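Manganese-binding protein (Chlamydia trachomatis, PDB 6NSI) binds metal ions, with a preference for ferrous iron, and hands them to the membrane permease of the YtgABCD ABC transporter for import into the cytoplasm. Local coordinates at residues A[59-64]-A[102-107]; A[277-280]-A[284-287]. All blocks are in the same frame, centred on the assembly; numbering follows the deposited sequence.

In the fold
Contact 1 joins two loops about 6 Å (centre to centre) from the centre of the molecule: 59-64 follows strand 54-56 of the parallel four-stranded sheet, and 102-107 leads into helix 107-124. Contact 2 comes later in the sequence, where the end of helix 266-280 meets the C-terminal residues 284-287. The contacts run in series along the chain, their centres about 25 Å apart, without touching. Helix 129-154 is a common neighbour, receiving Met107 beside contact 1 and Val285 and Leu286 at contact 2. One contact thus packs apolar side chains beside the iron site, whereas the other lies away from the annotated sites, where the C-terminal residues also touch helix 129-154.

Contact 1 of 2, residues A[59-64]-A[102-107]; sequences LGLEHS and HIWTDM. With FE (Fe (III) ion), chain B.
Leu61 meets Trp104, and Leu59 meets Ile103, across backbones whose nearest CA atoms, those of Leu61 and His102, are 8.4 Å apart, and the loop 59-64 therefore meets the 3-10 segment 103-105 through side chains alone. Two apolar pairs carry the contact. At one, Leu59 CD1 rests against both ends of the Ile103 fork, 3.9 Å from Ile103 CG2 and 4.0 Å from Ile103 CD1, the two side chains crossing at about a right angle. At the other, Leu61 and Trp104 approach one another head on, and Leu61 CD2 reaches the six-membered part of the indole obliquely, 3.9 Å from Trp104 CZ3. Leu61 CD2 gets there because chi1 of -171° sets CG opposite the backbone N and swings the branch toward the indole. This is the metal-site neighbourhood of a solute-binding protein of family 9, an ABC-transporter component: His102 NE2 binds the iron at 2.2 Å, and His36, His168 and Asp260 complete the residues around the ion. Asp100 OD1 accepts a hydrogen bond from His102 ND1, a second-shell link that would restrain the rotation of the imidazole. The indole is held as well, since Trp104 NE1 bonds to Ser259 O, next to the ligand Asp260, while His102 CA lies 3.6 Å above one ring face, displaced from the ring centre. On the other segment, Leu61 also packs against the metal ligand His36.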
loop_
_atom_site.group_PDB
_atom_site.type_symbol
_atom_site.label_atom_id
_atom_site.label_comp_id
_atom_site.label_asym_id
_atom_site.label_seq_id
_atom_site.Cartn_x
_atom_site.Cartn_y
_atom_site.Cartn_z
ATOM N N LEU A 59 -10.260 -2.059 6.236
ATOM C CA LEU A 59 -9.647 -3.366 5.980
ATOM C C LEU A 59 -8.690 -3.763 7.098
ATOM O O LEU A 59 -7.726 -4.504 6.873
ATOM C CB LEU A 59 -8.933 -3.401 4.619
ATOM C CG LEU A 59 -9.650 -2.739 3.428
ATOM C CD1 LEU A 59 -8.794 -2.765 2.155
ATOM C CD2 LEU A 59 -11.008 -3.372 3.168
ATOM N N GLY A 60 -8.937 -3.250 8.303
ATOM C CA GLY A 60 -8.142 -3.575 9.472
ATOM C C GLY A 60 -6.867 -2.779 9.671
ATOM O O GLY A 60 -6.095 -3.107 10.578
ATOM N N LEU A 61 -6.604 -1.750 8.859
ATOM C CA LEU A 61 -5.337 -1.034 8.997
ATOM C C LEU A 61 -5.303 -0.190 10.265
ATOM O O LEU A 61 -4.239 -0.020 10.882
ATOM C CB LEU A 61 -5.091 -0.149 7.777
ATOM C CG LEU A 61 -3.686 0.459 7.770
ATOM C CD1 LEU A 61 -2.617 -0.650 7.709
ATOM C CD2 LEU A 61 -3.564 1.432 6.599
ATOM N N GLU A 62 -6.442 0.377 10.647
ATOM C CA GLU A 62 -6.565 1.175 11.868
ATOM C C GLU A 62 -7.092 0.315 13.014
ATOM O O GLU A 62 -8.081 0.650 13.655
ATOM C CB GLU A 62 -7.472 2.380 11.608
ATOM C CG GLU A 62 -6.942 3.366 10.546
ATOM C CD GLU A 62 -7.454 3.079 9.121
ATOM O OE1 GLU A 62 -8.416 2.287 8.952
ATOM O OE2 GLU A 62 -6.889 3.646 8.156
ATOM N N HIS A 63 -6.446 -0.820 13.287
ATOM C CA HIS A 63 -7.030 -1.846 14.147
ATOM C C HIS A 63 -6.572 -1.774 15.602
ATOM O O HIS A 63 -7.012 -2.594 16.415
ATOM C CB HIS A 63 -6.737 -3.244 13.582
ATOM C CG HIS A 63 -5.438 -3.828 14.046
ATOM N ND1 HIS A 63 -5.307 -4.500 15.245
ATOM C CD2 HIS A 63 -4.214 -3.853 13.465
ATOM C CE1 HIS A 63 -4.056 -4.902 15.388
ATOM N NE2 HIS A 63 -3.373 -4.523 14.320
ATOM N N SER A 64 -5.700 -0.831 15.948
ATOM C CA SER A 64 -5.296 -0.657 17.334
ATOM C C SER A 64 -6.479 -0.226 18.197
ATOM O O SER A 64 -7.409 0.440 17.734
ATOM C CB SER A 64 -4.178 0.374 17.429
ATOM O OG SER A 64 -4.705 1.688 17.532
ATOM N N HIS A 102 -3.546 -3.679 2.104
ATOM C CA HIS A 102 -2.539 -2.962 1.321
ATOM C C HIS A 102 -2.978 -2.654 -0.101
ATOM O O HIS A 102 -2.233 -2.934 -1.048
ATOM C CB HIS A 102 -1.233 -3.765 1.279
ATOM C CG HIS A 102 -0.686 -4.077 2.639
ATOM N ND1 HIS A 102 -0.999 -5.237 3.322
ATOM C CD2 HIS A 102 0.159 -3.384 3.443
ATOM C CE1 HIS A 102 -0.371 -5.241 4.487
ATOM N NE2 HIS A 102 0.341 -4.133 4.581
ATOM N N ILE A 103 -4.158 -2.044 -0.274
ATOM C CA ILE A 103 -4.659 -1.814 -1.632
ATOM C C ILE A 103 -3.983 -0.649 -2.342
ATOM O O ILE A 103 -4.148 -0.502 -3.560
ATOM C CB ILE A 103 -6.186 -1.590 -1.618
ATOM C CG1 ILE A 103 -6.562 -0.440 -0.675
ATOM C CG2 ILE A 103 -6.923 -2.892 -1.247
ATOM C CD1 ILE A 103 -8.072 -0.031 -0.713
ATOM N N TRP A 104 -3.223 0.189 -1.631
ATOM C CA TRP A 104 -2.610 1.361 -2.251
ATOM C C TRP A 104 -1.410 1.028 -3.133
ATOM O O TRP A 104 -0.842 1.945 -3.741
ATOM C CB TRP A 104 -2.182 2.373 -1.180
ATOM C CG TRP A 104 -1.208 1.772 -0.185
ATOM C CD1 TRP A 104 0.155 1.693 -0.306
ATOM C CD2 TRP A 104 -1.537 1.145 1.058
ATOM N NE1 TRP A 104 0.699 1.059 0.801
ATOM C CE2 TRP A 104 -0.317 0.719 1.654
ATOM C CE3 TRP A 104 -2.738 0.915 1.739
ATOM C CZ2 TRP A 104 -0.276 0.074 2.890
ATOM C CZ3 TRP A 104 -2.692 0.274 2.969
ATOM C CH2 TRP A 104 -1.469 -0.141 3.531
ATOM N N THR A 105 -0.990 -0.237 -3.212
ATOM C CA THR A 105 0.043 -0.618 -4.170
ATOM C C THR A 105 -0.527 -0.998 -5.526
ATOM O O THR A 105 0.247 -1.228 -6.462
ATOM C CB THR A 105 0.871 -1.798 -3.657
ATOM O OG1 THR A 105 0.060 -2.983 -3.651
ATOM C CG2 THR A 105 1.409 -1.516 -2.227
ATOM N N ASP A 106 -1.848 -1.113 -5.640
ATOM C CA ASP A 106 -2.507 -1.372 -6.911
ATOM C C ASP A 106 -3.114 -0.036 -7.345
ATOM O O ASP A 106 -4.103 0.424 -6.763
ATOM C CB ASP A 106 -3.544 -2.487 -6.745
ATOM C CG ASP A 106 -4.389 -2.726 -8.007
ATOM O OD1 ASP A 106 -4.536 -1.794 -8.829
ATOM O OD2 ASP A 106 -4.935 -3.849 -8.158
ATOM N N MET A 107 -2.497 0.595 -8.348
ATOM C CA MET A 107 -2.859 1.956 -8.740
ATOM C C MET A 107 -4.259 2.046 -9.343
ATOM O O MET A 107 -4.863 3.121 -9.315
ATOM C CB MET A 107 -1.807 2.502 -9.712
ATOM C CG MET A 107 -1.984 3.985 -10.099
ATOM S SD MET A 107 -1.846 5.188 -8.747
ATOM C CE MET A 107 -0.203 4.891 -8.082
HETATM FE FE FE B . 1.796 -3.473 6.075
#

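Contact 2 of 2, residues A[277-280]-A[284-287]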
loop_
_atom_site.group_PDB
_atom_site.type_symbol
_atom_site.label_atom_id
_atom_site.label_comp_id
_atom_site.label_asym_id
_atom_site.label_seq_id
_atom_site.Cartn_x
_atom_site.Cartn_y
_atom_site.Cartn_z
ATOM N N ILE A 277 11.606 -2.559 -8.315
ATOM C CA ILE A 277 11.253 -3.950 -8.591
ATOM C C ILE A 277 11.574 -4.312 -10.041
ATOM O O ILE A 277 12.135 -5.381 -10.317
ATOM C CB ILE A 277 9.774 -4.185 -8.234
ATOM C CG1 ILE A 277 9.614 -4.071 -6.708
ATOM C CG2 ILE A 277 9.250 -5.553 -8.788
ATOM C CD1 ILE A 277 8.214 -4.249 -6.230
ATOM N N THR A 278 11.254 -3.425 -10.988
ATOM C CA THR A 278 11.520 -3.719 -12.400
ATOM C C THR A 278 13.012 -3.921 -12.651
ATOM O O THR A 278 13.421 -4.908 -13.278
ATOM C CB THR A 278 10.972 -2.595 -13.295
ATOM O OG1 THR A 278 9.571 -2.427 -13.055
ATOM C CG2 THR A 278 11.163 -2.925 -14.785
ATOM N N GLU A 279 13.849 -3.007 -12.147
ATOM C CA GLU A 279 15.278 -3.100 -12.440
ATOM C C GLU A 279 15.905 -4.327 -11.792
ATOM O O GLU A 279 16.716 -5.026 -12.418
ATOM C CB GLU A 279 16.002 -1.834 -11.971
ATOM C CG GLU A 279 15.942 -0.682 -12.959
ATOM C CD GLU A 279 16.577 0.588 -12.413
ATOM O OE1 GLU A 279 17.152 0.547 -11.297
ATOM O OE2 GLU A 279 16.489 1.628 -13.102
ATOM N N GLU A 280 15.552 -4.608 -10.536
ATOM C CA GLU A 280 16.230 -5.691 -9.827
ATOM C C GLU A 280 15.804 -7.059 -10.336
ATOM O O GLU A 280 16.608 -8.000 -10.293
ATOM C CB GLU A 280 15.978 -5.585 -8.323
ATOM C CG GLU A 280 16.586 -4.328 -7.689
ATOM C CD GLU A 280 18.060 -4.476 -7.340
ATOM O OE1 GLU A 280 18.558 -3.668 -6.524
ATOM O OE2 GLU A 280 18.725 -5.399 -7.882
ATOM N N THR A 284 13.122 -3.521 -17.773
ATOM C CA THR A 284 13.585 -2.201 -18.192
ATOM C C THR A 284 12.465 -1.200 -17.977
ATOM O O THR A 284 11.347 -1.406 -18.455
ATOM C CB THR A 284 14.033 -2.199 -19.667
ATOM O OG1 THR A 284 15.008 -3.228 -19.878
ATOM C CG2 THR A 284 14.623 -0.839 -20.055
ATOM N N VAL A 285 12.765 -0.133 -17.247
ATOM C CA VAL A 285 11.769 0.874 -16.902
ATOM C C VAL A 285 11.472 1.739 -18.124
ATOM O O VAL A 285 12.382 2.320 -18.726
ATOM C CB VAL A 285 12.265 1.732 -15.727
ATOM C CG1 VAL A 285 11.281 2.828 -15.424
ATOM C CG2 VAL A 285 12.545 0.857 -14.491
ATOM N N LEU A 286 10.199 1.833 -18.490
ATOM C CA LEU A 286 9.810 2.740 -19.562
ATOM C C LEU A 286 9.986 4.196 -19.134
ATOM O O LEU A 286 9.850 4.544 -17.957
ATOM C CB LEU A 286 8.362 2.485 -19.965
ATOM C CG LEU A 286 8.160 1.409 -21.032
ATOM C CD1 LEU A 286 8.537 0.015 -20.509
ATOM C CD2 LEU A 286 6.719 1.455 -21.542
ATOM N N GLU A 287 10.291 5.056 -20.102
ATOM C CA GLU A 287 10.451 6.478 -19.791
ATOM C C GLU A 287 9.094 7.157 -19.631
ATOM O O GLU A 287 8.904 7.976 -18.726
ATOM C CB GLU A 287 11.271 7.199 -20.870
ATOM C CG GLU A 287 12.485 6.421 -21.384
ATOM C CD GLU A 287 13.820 6.906 -20.798
ATOM O OE1 GLU A 287 14.839 6.206 -21.007
ATOM O OE2 GLU A 287 13.855 7.972 -20.133
#
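Thr278 and Val285 touch where the chain, having left helix 266-280, passes back beside its last turn; the closest CA pair is Glu279 and Thr284, 6.1 Å apart. The CB of Thr278 is directed at segment 284-287, and each atom of the side chain has a different task. CB lies 4.0 Å from Val285 CG2. From there the two branches part. CG2, anti to the backbone N, presses on the main chain of the other segment, 3.6 Å from Thr284 N and 3.9 Å from Thr284 C. OG1 instead stays with its own helix, hydrogen-bonded to Val274 O one turn earlier, and so satisfies its polar end while leaving the methyl to do the packing. Val285 CG2 is the reciprocal element: besides Thr278 CB it meets Glu279 CG, also at 4.0 Å, so this one methyl sits against two consecutive helix residues. The aliphatic part of Glu279 makes that touch, its side chain slanting across that of Val285. Polar anchoring comes from elsewhere: Thr284 N bonds to Thr156 OG1, and on helix 129-154 Leu286 N bonds to Ser153 OG and Leu286 O to Trp149 NE1. Val285 also rests on Trp149. Far from the iron site, this is a C-terminal tail turning back after the final helix, touching both the end of that helix and helix 129-154.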